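EDD domain protein, DegV family (Ruminococcus gnavus ATCC 29149, PDB 5V85) probably binds fatty acids, and holds vaccenic acid in a pocket with its carboxyl group hydrogen-bonded to the protein. Local coordinates at residues I49-T54 with S76-S81; L183-K188 with T286-D291. All coordinates share one frame; numbering follows the deposited sequence.

Contact 1 (I49-T54 with S76-S81); sequences IQIEDT and SCAKTS. With VCA (vaccenic acid), chain H.
Q50 and K79 form an antiparallel hydrogen-bonded pair, gripping each other through both backbone links: Q50 N reaches K79 O at 2.7 Å and K79 N reaches Q50 O at 2.8 Å, with N-H...O angles of 168° and 175°. I49 and T80 follow as a non-hydrogen-bonded pair. Packing is tight on the buried face, where I51 CG1 lies 3.7 Å from A78 CB; with CG1 anti to the carbonyl carbon (chi1 -56°), the isoleucine sets this branch against the methyl. The other face is looser: the ends of Q50 and K79 lead away from the partner strand, and K79 NZ bonds to N189. Beyond I51 the chain reverses in a type II' turn and the segments part. Water 1 fills in there, donating to C77 O at 2.6 Å and accepting from E52 N at 3.1 Å, while E52 CG rests loosely against S76 CB at 4.0 Å. At the opposite end T80 OG1 donates to the carboxyl oxygen O1 of vaccenic acid at 2.6 Å, so short strand 79-81 presents part of the lipid head-group site. I51 packs under helix 64-73, I49 and A78 meet V287 of helix 283-289, and strand 54-57 pairs along the far edge of strand 42-51.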
ATOM      1  N   ILE B  49      13.690  -3.863  28.766  1.00 19.30           N
ATOM      2  CA  ILE B  49      14.553  -4.984  28.412  1.00 21.22           C
ATOM      3  C   ILE B  49      14.887  -5.754  29.682  1.00 24.62           C
ATOM      4  O   ILE B  49      15.373  -5.171  30.657  1.00 23.42           O
ATOM      5  CB  ILE B  49      15.842  -4.516  27.709  1.00 20.17           C
ATOM      6  CG1 ILE B  49      15.506  -3.818  26.388  1.00 21.20           C
ATOM      7  CG2 ILE B  49      16.783  -5.695  27.474  1.00 21.84           C
ATOM      8  CD1 ILE B  49      16.702  -3.175  25.715  1.00 23.89           C
ATOM      9  N   GLN B  50      14.631  -7.059  29.670  1.00 18.28           N
ATOM     10  CA  GLN B  50      14.885  -7.920  30.819  1.00 18.48           C
ATOM     11  C   GLN B  50      15.818  -9.044  30.394  1.00 21.93           C
ATOM     12  O   GLN B  50      15.499  -9.807  29.477  1.00 24.75           O
ATOM     13  CB  GLN B  50      13.578  -8.483  31.382  1.00 16.85           C
ATOM     14  CG  GLN B  50      13.768  -9.457  32.531  1.00 26.11           C
ATOM     15  CD  GLN B  50      14.147  -8.762  33.821  1.00 47.29           C
ATOM     16  OE1 GLN B  50      13.606  -7.708  34.157  1.00 48.90           O
ATOM     17  NE2 GLN B  50      15.091  -9.344  34.550  1.00 51.67           N
ATOM     18  N   ILE B  51      16.971  -9.135  31.049  1.00 25.49           N
ATOM     19  CA  ILE B  51      17.935 -10.202  30.805  1.00 24.47           C
ATOM     20  C   ILE B  51      18.299 -10.795  32.156  1.00 27.29           C
ATOM     21  O   ILE B  51      18.999 -10.156  32.951  1.00 24.11           O
ATOM     22  CB  ILE B  51      19.187  -9.708  30.071  1.00 29.93           C
ATOM     23  CG1 ILE B  51      18.798  -9.018  28.765  1.00 32.33           C
ATOM     24  CG2 ILE B  51      20.133 -10.868  29.802  1.00 32.34           C
ATOM     25  CD1 ILE B  51      19.971  -8.528  27.969  1.00 31.09           C
ATOM     26  N   GLU B  52      17.823 -12.014  32.415  1.00 30.64           N
ATOM     27  CA  GLU B  52      18.009 -12.679  33.700  1.00 30.38           C
ATOM     28  C   GLU B  52      17.544 -11.787  34.843  1.00 27.79           C
ATOM     29  O   GLU B  52      16.364 -11.433  34.919  1.00 33.84           O
ATOM     30  CB  GLU B  52      19.470 -13.093  33.890  1.00 35.35           C
ATOM     31  CG  GLU B  52      19.691 -14.593  33.769  1.00 51.89           C
ATOM     32  CD  GLU B  52      21.117 -14.957  33.404  1.00 64.88           C
ATOM     33  OE1 GLU B  52      22.029 -14.148  33.672  1.00 67.28           O
ATOM     34  OE2 GLU B  52      21.321 -16.055  32.843  1.00 69.22           O
ATOM     35  N   ASP B  53      18.456 -11.408  35.732  1.00 25.94           N
ATOM     36  CA  ASP B  53      18.098 -10.622  36.905  1.00 30.04           C
ATOM     37  C   ASP B  53      18.099  -9.117  36.646  1.00 24.54           C
ATOM     38  O   ASP B  53      17.840  -8.343  37.572  1.00 27.91           O
ATOM     39  CB  ASP B  53      19.048 -10.948  38.064  1.00 42.50           C
ATOM     40  CG  ASP B  53      18.711 -12.264  38.751  1.00 71.71           C
ATOM     41  OD1 ASP B  53      17.974 -13.082  38.160  1.00 78.19           O
ATOM     42  OD2 ASP B  53      19.186 -12.478  39.887  1.00 78.48           O
ATOM     43  N   THR B  54      18.369  -8.680  35.418  1.00 24.59           N
ATOM     44  CA  THR B  54      18.604  -7.271  35.128  1.00 25.53           C
ATOM     45  C   THR B  54      17.483  -6.705  34.266  1.00 22.85           C
ATOM     46  O   THR B  54      17.110  -7.300  33.250  1.00 24.76           O
ATOM     47  CB  THR B  54      19.954  -7.084  34.430  1.00 31.10           C
ATOM     48  OG1 THR B  54      21.002  -7.503  35.313  1.00 29.83           O
ATOM     49  CG2 THR B  54      20.170  -5.625  34.047  1.00 29.26           C
ATOM     50  N   SER B  76      20.137 -17.326  29.544  1.00 32.53           N
ATOM     51  CA  SER B  76      18.711 -17.086  29.397  1.00 35.26           C
ATOM     52  C   SER B  76      18.450 -16.078  28.284  1.00 34.00           C
ATOM     53  O   SER B  76      19.139 -15.058  28.173  1.00 26.45           O
ATOM     54  CB  SER B  76      18.121 -16.578  30.713  1.00 39.12           C
ATOM     55  OG  SER B  76      16.752 -16.249  30.567  1.00 56.36           O
ATOM     56  N   CYS B  77      17.447 -16.368  27.462  1.00 24.76           N
ATOM     57  CA  CYS B  77      17.097 -15.479  26.364  1.00 32.62           C
ATOM     58  C   CYS B  77      16.511 -14.175  26.897  1.00 23.26           C
ATOM     59  O   CYS B  77      15.772 -14.164  27.884  1.00 26.89           O
ATOM     60  CB  CYS B  77      16.101 -16.166  25.429  1.00 33.62           C
ATOM     61  SG  CYS B  77      15.650 -15.197  23.977  1.00 38.28           S
ATOM     62  N   ALA B  78      16.850 -13.072  26.237  1.00 24.52           N
ATOM     63  CA  ALA B  78      16.346 -11.769  26.644  1.00 24.97           C
ATOM     64  C   ALA B  78      14.844 -11.668  26.403  1.00 24.51           C
ATOM     65  O   ALA B  78      14.292 -12.293  25.494  1.00 25.70           O
ATOM     66  CB  ALA B  78      17.067 -10.653  25.888  1.00 27.05           C
ATOM     67  N   LYS B  79      14.183 -10.869  27.237  1.00 23.07           N
ATOM     68  CA  LYS B  79      12.767 -10.569  27.091  1.00 26.28           C
ATOM     69  C   LYS B  79      12.585  -9.059  27.056  1.00 30.72           C
ATOM     70  O   LYS B  79      13.373  -8.311  27.640  1.00 31.56           O
ATOM     71  CB  LYS B  79      11.934 -11.168  28.231  1.00 25.32           C
ATOM     72  CG  LYS B  79      12.091 -12.674  28.394  1.00 38.43           C
ATOM     73  CD  LYS B  79      11.561 -13.423  27.180  1.00 46.98           C
ATOM     74  CE  LYS B  79      11.967 -14.891  27.211  1.00 50.04           C
ATOM     75  NZ  LYS B  79      11.628 -15.600  25.944  1.00 47.24           N
ATOM     76  N   THR B  80      11.545  -8.612  26.359  1.00 24.21           N
ATOM     77  CA  THR B  80      11.274  -7.190  26.219  1.00 25.58           C
ATOM     78  C   THR B  80       9.805  -6.914  26.504  1.00 25.58           C
ATOM     79  O   THR B  80       8.973  -7.824  26.533  1.00 22.99           O
ATOM     80  CB  THR B  80      11.653  -6.677  24.820  1.00 19.77           C
ATOM     81  OG1 THR B  80      10.914  -7.394  23.823  1.00 21.04           O
ATOM     82  CG2 THR B  80      13.144  -6.868  24.573  1.00 20.99           C
ATOM     83  N   SER B  81       9.496  -5.636  26.721  1.00 23.87           N
ATOM     84  CA  SER B  81       8.136  -5.204  27.007  1.00 19.86           C
ATOM     85  C   SER B  81       7.860  -3.894  26.286  1.00 24.61           C
ATOM     86  O   SER B  81       8.724  -3.015  26.228  1.00 19.34           O
ATOM     87  CB  SER B  81       7.909  -5.035  28.513  1.00 23.43           C
ATOM     88  OG  SER B  81       8.831  -4.110  29.062  1.00 28.22           O
TER
HETATM   89  O2  VCA H 301       6.991  -5.510  22.388  1.00 26.04           O
HETATM   90  C1  VCA H 301       8.184  -5.890  22.532  1.00 29.20           C
HETATM   91  O1  VCA H 301       8.519  -6.528  23.565  1.00 22.92           O
HETATM   92  C2  VCA H 301       9.226  -5.575  21.456  1.00 21.96           C
HETATM   93  C3  VCA H 301       9.316  -6.726  20.454  1.00 23.12           C
HETATM   94  C4  VCA H 301      10.076  -6.258  19.210  1.00 20.51           C
HETATM   95  C5  VCA H 301      10.367  -7.457  18.306  1.00 23.40           C
HETATM   96  C6  VCA H 301      10.888  -6.986  16.947  1.00 23.57           C
HETATM   97  C7  VCA H 301      12.206  -6.232  17.121  1.00 19.49           C
HETATM   98  C8  VCA H 301      12.988  -6.211  15.804  1.00 17.88           C
HETATM   99  C9  VCA H 301      14.280  -5.417  16.009  1.00 20.03           C
HETATM  100  C10 VCA H 301      15.074  -5.329  14.703  1.00 22.48           C
HETATM  101  C11 VCA H 301      15.662  -6.694  14.348  1.00 17.25           C
HETATM  102  C12 VCA H 301      15.434  -7.244  13.154  1.00 23.59           C
HETATM  103  C13 VCA H 301      14.666  -6.487  12.067  1.00 16.73           C
HETATM  104  C14 VCA H 301      13.208  -6.948  12.032  1.00 22.16           C
HETATM  105  C15 VCA H 301      12.490  -6.358  10.817  1.00 21.74           C
HETATM  106  C16 VCA H 301      10.978  -6.507  11.006  1.00 22.62           C
HETATM  107  C17 VCA H 301      10.244  -6.250   9.688  1.00 27.44           C
HETATM  108  C18 VCA H 301       8.743  -6.468   9.884  1.00 21.38           C
HETATM  109  O   HOH W   1      15.825 -13.036  30.212  1.00 37.65           O

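Contact 2 (L183-K188 with T286-D291); sequences LDTLRK and TVYAND. With VCA (vaccenic acid), chain H.
T185 holds CG2 anti to its own N and OG1 beside that N (chi1 -47°), which splits its two branches between different partners on the end of helix 283-289. T185 CG2 sits against V287 O at 3.3 Å, as well as 3.8 Å from Y288 CD1, approaching the ring obliquely, and 4.0 Å from V287 CG1. The hydroxyl turns to water 2, which donates to T185 OG1 at 2.8 Å and to V287 O at 2.6 Å, bridging the two helices. N290, which leaves the helix with positive phi, directs its CB toward T185. L186 adds a second apolar touch, its CD2 3.7 Å from Y288 CD1. Water 3 accepts from L186 N and lies 2.7 Å from Y288 O, to which it can donate, though other acceptors compete.

The Y288 ring lies between vaccenic acid C5, 3.8 Å above one face and offset toward the rim, and V287 CG1 over the opposite face. Its hydroxyl is hydrogen-bonded to T80 and N189, which would hold the hydroxyl end in place; together with the carbon contacts on both faces, these bonds would limit the ring's movement. Water 2 joins a side-chain hydroxyl to a backbone carbonyl, while water 3 lies between two backbone groups. The ring offers hydrocarbon to the lipid tail and reaches the carboxyl end through T80, whose OG1 bonds to both, a division consistent with fatty acid binding.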
ATOM      1  N   LEU B 183      19.693 -15.750  15.061  1.00 24.37           N
ATOM      2  CA  LEU B 183      18.251 -15.577  14.969  1.00 25.02           C
ATOM      3  C   LEU B 183      17.508 -16.094  16.195  1.00 22.11           C
ATOM      4  O   LEU B 183      16.273 -16.087  16.200  1.00 23.36           O
ATOM      5  CB  LEU B 183      17.715 -16.283  13.723  1.00 28.74           C
ATOM      6  CG  LEU B 183      18.102 -15.709  12.362  1.00 34.30           C
ATOM      7  CD1 LEU B 183      18.162 -16.824  11.335  1.00 33.97           C
ATOM      8  CD2 LEU B 183      17.112 -14.638  11.935  1.00 32.12           C
ATOM      9  N   ASP B 184      18.228 -16.530  17.233  1.00 20.86           N
ATOM     10  CA  ASP B 184      17.590 -17.264  18.326  1.00 28.28           C
ATOM     11  C   ASP B 184      16.655 -16.379  19.141  1.00 29.42           C
ATOM     12  O   ASP B 184      15.629 -16.854  19.643  1.00 28.18           O
ATOM     13  CB  ASP B 184      18.650 -17.882  19.234  1.00 34.38           C
ATOM     14  CG  ASP B 184      19.487 -18.927  18.525  1.00 45.13           C
ATOM     15  OD1 ASP B 184      19.117 -19.321  17.400  1.00 46.70           O
ATOM     16  OD2 ASP B 184      20.518 -19.347  19.093  1.00 44.74           O
ATOM     17  N   THR B 185      16.994 -15.098  19.304  1.00 22.44           N
ATOM     18  CA  THR B 185      16.155 -14.233  20.129  1.00 23.18           C
ATOM     19  C   THR B 185      14.802 -13.989  19.472  1.00 21.49           C
ATOM     20  O   THR B 185      13.760 -14.065  20.134  1.00 24.47           O
ATOM     21  CB  THR B 185      16.868 -12.912  20.410  1.00 22.50           C
ATOM     22  OG1 THR B 185      18.216 -13.176  20.825  1.00 23.12           O
ATOM     23  CG2 THR B 185      16.146 -12.147  21.510  1.00 24.53           C
ATOM     24  N   LEU B 186      14.795 -13.704  18.168  1.00 23.27           N
ATOM     25  CA  LEU B 186      13.529 -13.603  17.447  1.00 19.83           C
ATOM     26  C   LEU B 186      12.770 -14.927  17.477  1.00 23.70           C
ATOM     27  O   LEU B 186      11.540 -14.944  17.615  1.00 20.97           O
ATOM     28  CB  LEU B 186      13.786 -13.163  16.004  1.00 19.96           C
ATOM     29  CG  LEU B 186      14.177 -11.701  15.769  1.00 21.24           C
ATOM     30  CD1 LEU B 186      14.787 -11.532  14.389  1.00 20.62           C
ATOM     31  CD2 LEU B 186      12.971 -10.788  15.933  1.00 16.93           C
ATOM     32  N   ARG B 187      13.485 -16.047  17.354  0.50 22.91           N
ATOM     33  CA  ARG B 187      12.824 -17.349  17.315  0.50 26.33           C
ATOM     34  C   ARG B 187      12.228 -17.708  18.671  0.50 25.09           C
ATOM     35  O   ARG B 187      11.061 -18.105  18.761  0.50 26.41           O
ATOM     36  CB  ARG B 187      13.810 -18.426  16.858  0.50 28.48           C
ATOM     37  CG  ARG B 187      13.287 -19.852  16.992  0.50 29.68           C
ATOM     38  CD  ARG B 187      12.256 -20.174  15.918  0.50 28.34           C
ATOM     39  NE  ARG B 187      12.833 -20.146  14.577  0.50 26.66           N
ATOM     40  CZ  ARG B 187      12.124 -20.200  13.454  0.50 23.19           C
ATOM     41  NH1 ARG B 187      10.802 -20.286  13.506  0.50 19.81           N
ATOM     42  NH2 ARG B 187      12.736 -20.167  12.278  0.50 25.62           N
ATOM     43  N   LYS B 188      13.017 -17.570  19.741  1.00 26.83           N
ATOM     44  CA  LYS B 188      12.539 -17.956  21.067  1.00 24.98           C
ATOM     45  C   LYS B 188      11.396 -17.070  21.549  1.00 24.52           C
ATOM     46  O   LYS B 188      10.573 -17.513  22.356  1.00 26.86           O
ATOM     47  CB  LYS B 188      13.689 -17.918  22.073  1.00 30.61           C
ATOM     48  CG  LYS B 188      14.735 -19.008  21.873  1.00 42.10           C
ATOM     49  CD  LYS B 188      15.403 -19.386  23.188  1.00 53.62           C
ATOM     50  CE  LYS B 188      16.900 -19.604  23.012  1.00 65.35           C
ATOM     51  NZ  LYS B 188      17.687 -18.372  23.309  1.00 71.59           N
ATOM     52  N   THR B 286      19.093  -4.096  19.103  1.00 18.43           N
ATOM     53  CA  THR B 286      20.253  -4.900  19.482  1.00 18.01           C
ATOM     54  C   THR B 286      19.829  -6.241  20.073  1.00 21.60           C
ATOM     55  O   THR B 286      20.406  -7.285  19.743  1.00 19.77           O
ATOM     56  CB  THR B 286      21.119  -4.127  20.478  1.00 19.30           C
ATOM     57  OG1 THR B 286      21.714  -3.001  19.822  1.00 18.33           O
ATOM     58  CG2 THR B 286      22.215  -5.015  21.055  1.00 16.12           C
ATOM     59  N   VAL B 287      18.813  -6.228  20.938  1.00 17.38           N
ATOM     60  CA  VAL B 287      18.354  -7.454  21.589  1.00 17.11           C
ATOM     61  C   VAL B 287      17.927  -8.489  20.555  1.00 20.63           C
ATOM     62  O   VAL B 287      18.209  -9.685  20.698  1.00 21.32           O
ATOM     63  CB  VAL B 287      17.216  -7.133  22.576  1.00 23.73           C
ATOM     64  CG1 VAL B 287      16.414  -8.384  22.907  1.00 16.90           C
ATOM     65  CG2 VAL B 287      17.771  -6.492  23.845  1.00 20.38           C
ATOM     66  N   TYR B 288      17.254  -8.054  19.492  1.00 20.79           N
ATOM     67  CA  TYR B 288      16.702  -8.996  18.529  1.00 19.57           C
ATOM     68  C   TYR B 288      17.579  -9.202  17.302  1.00 19.54           C
ATOM     69  O   TYR B 288      17.526 -10.277  16.696  1.00 20.67           O
ATOM     70  CB  TYR B 288      15.298  -8.551  18.108  1.00 20.14           C
ATOM     71  CG  TYR B 288      14.286  -8.773  19.209  1.00 19.72           C
ATOM     72  CD1 TYR B 288      13.760 -10.036  19.445  1.00 18.93           C
ATOM     73  CD2 TYR B 288      13.883  -7.730  20.033  1.00 17.93           C
ATOM     74  CE1 TYR B 288      12.849 -10.254  20.458  1.00 20.96           C
ATOM     75  CE2 TYR B 288      12.969  -7.938  21.050  1.00 19.42           C
ATOM     76  CZ  TYR B 288      12.456  -9.203  21.257  1.00 22.74           C
ATOM     77  OH  TYR B 288      11.547  -9.423  22.266  1.00 24.12           O
ATOM     78  N   ALA B 289      18.395  -8.218  16.923  1.00 18.07           N
ATOM     79  CA  ALA B 289      19.321  -8.434  15.815  1.00 22.02           C
ATOM     80  C   ALA B 289      20.570  -9.185  16.256  1.00 23.86           C
ATOM     81  O   ALA B 289      21.122  -9.969  15.474  1.00 19.30           O
ATOM     82  CB  ALA B 289      19.715  -7.103  15.174  1.00 18.86           C
ATOM     83  N   ASN B 290      21.020  -8.949  17.493  1.00 21.11           N
ATOM     84  CA  ASN B 290      22.203  -9.568  18.090  1.00 17.85           C
ATOM     85  C   ASN B 290      23.498  -9.119  17.421  1.00 18.46           C
ATOM     86  O   ASN B 290      23.478  -8.474  16.368  1.00 20.50           O
ATOM     87  CB  ASN B 290      22.089 -11.096  18.061  1.00 19.07           C
ATOM     88  CG  ASN B 290      21.196 -11.630  19.163  1.00 19.93           C
ATOM     89  OD1 ASN B 290      20.202 -12.307  18.901  1.00 25.09           O
ATOM     90  ND2 ASN B 290      21.539 -11.316  20.405  1.00 14.41           N
ATOM     91  N   ASP B 291      24.626  -9.449  18.051  1.00 17.47           N
ATOM     92  CA  ASP B 291      25.949  -9.106  17.536  1.00 18.59           C
ATOM     93  C   ASP B 291      26.093  -9.504  16.071  1.00 20.90           C
ATOM     94  O   ASP B 291      25.821 -10.646  15.695  1.00 27.24           O
ATOM     95  CB  ASP B 291      27.014  -9.805  18.383  1.00 16.99           C
ATOM     96  CG  ASP B 291      28.405  -9.222  18.195  1.00 23.60           C
ATOM     97  OD1 ASP B 291      28.547  -8.188  17.509  1.00 26.25           O
ATOM     98  OD2 ASP B 291      29.360  -9.806  18.747  1.00 27.74           O
TER
HETATM   99  O2  VCA H 301       6.991  -5.510  22.388  1.00 26.04           O
HETATM  100  C1  VCA H 301       8.184  -5.890  22.532  1.00 29.20           C
HETATM  101  O1  VCA H 301       8.519  -6.528  23.565  1.00 22.92           O
HETATM  102  C2  VCA H 301       9.226  -5.575  21.456  1.00 21.96           C
HETATM  103  C3  VCA H 301       9.316  -6.726  20.454  1.00 23.12           C
HETATM  104  C4  VCA H 301      10.076  -6.258  19.210  1.00 20.51           C
HETATM  105  C5  VCA H 301      10.367  -7.457  18.306  1.00 23.40           C
HETATM  106  C6  VCA H 301      10.888  -6.986  16.947  1.00 23.57           C
HETATM  107  C7  VCA H 301      12.206  -6.232  17.121  1.00 19.49           C
HETATM  108  C8  VCA H 301      12.988  -6.211  15.804  1.00 17.88           C
HETATM  109  C9  VCA H 301      14.280  -5.417  16.009  1.00 20.03           C
HETATM  110  C10 VCA H 301      15.074  -5.329  14.703  1.00 22.48           C
HETATM  111  C11 VCA H 301      15.662  -6.694  14.348  1.00 17.25           C
HETATM  112  C12 VCA H 301      15.434  -7.244  13.154  1.00 23.59           C
HETATM  113  C13 VCA H 301      14.666  -6.487  12.067  1.00 16.73           C
HETATM  114  C14 VCA H 301      13.208  -6.948  12.032  1.00 22.16           C
HETATM  115  C15 VCA H 301      12.490  -6.358  10.817  1.00 21.74           C
HETATM  116  C16 VCA H 301      10.978  -6.507  11.006  1.00 22.62           C
HETATM  117  C17 VCA H 301      10.244  -6.250   9.688  1.00 27.44           C
HETATM  118  C18 VCA H 301       8.743  -6.468   9.884  1.00 21.38           C
HETATM  119  O   HOH W   2      19.553 -11.226  22.270  1.00 19.66           O
HETATM  120  O   HOH W   3      17.476 -12.948  17.184  1.00 19.91           O

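The residues that touch in contact 2 are all buried, whereas contact 1 is partly buried and runs out to an exposed turn. Direct backbone hydrogen bonds join strands in contact 1; in contact 2 helix ends meet through side-chain packing and bridging waters. Their centres lie 12 Å apart, and they touch directly: T80 and Y288 join them through their hydroxyls, and C77 CB packs 3.4 Å from K188 NZ. The two sites also divide vaccenic acid between them, contact 1 meeting its carboxyl group, where S109 adds another hydrogen bond, and contact 2 its hydrocarbon tail. Helix 283-289 is common ground for both.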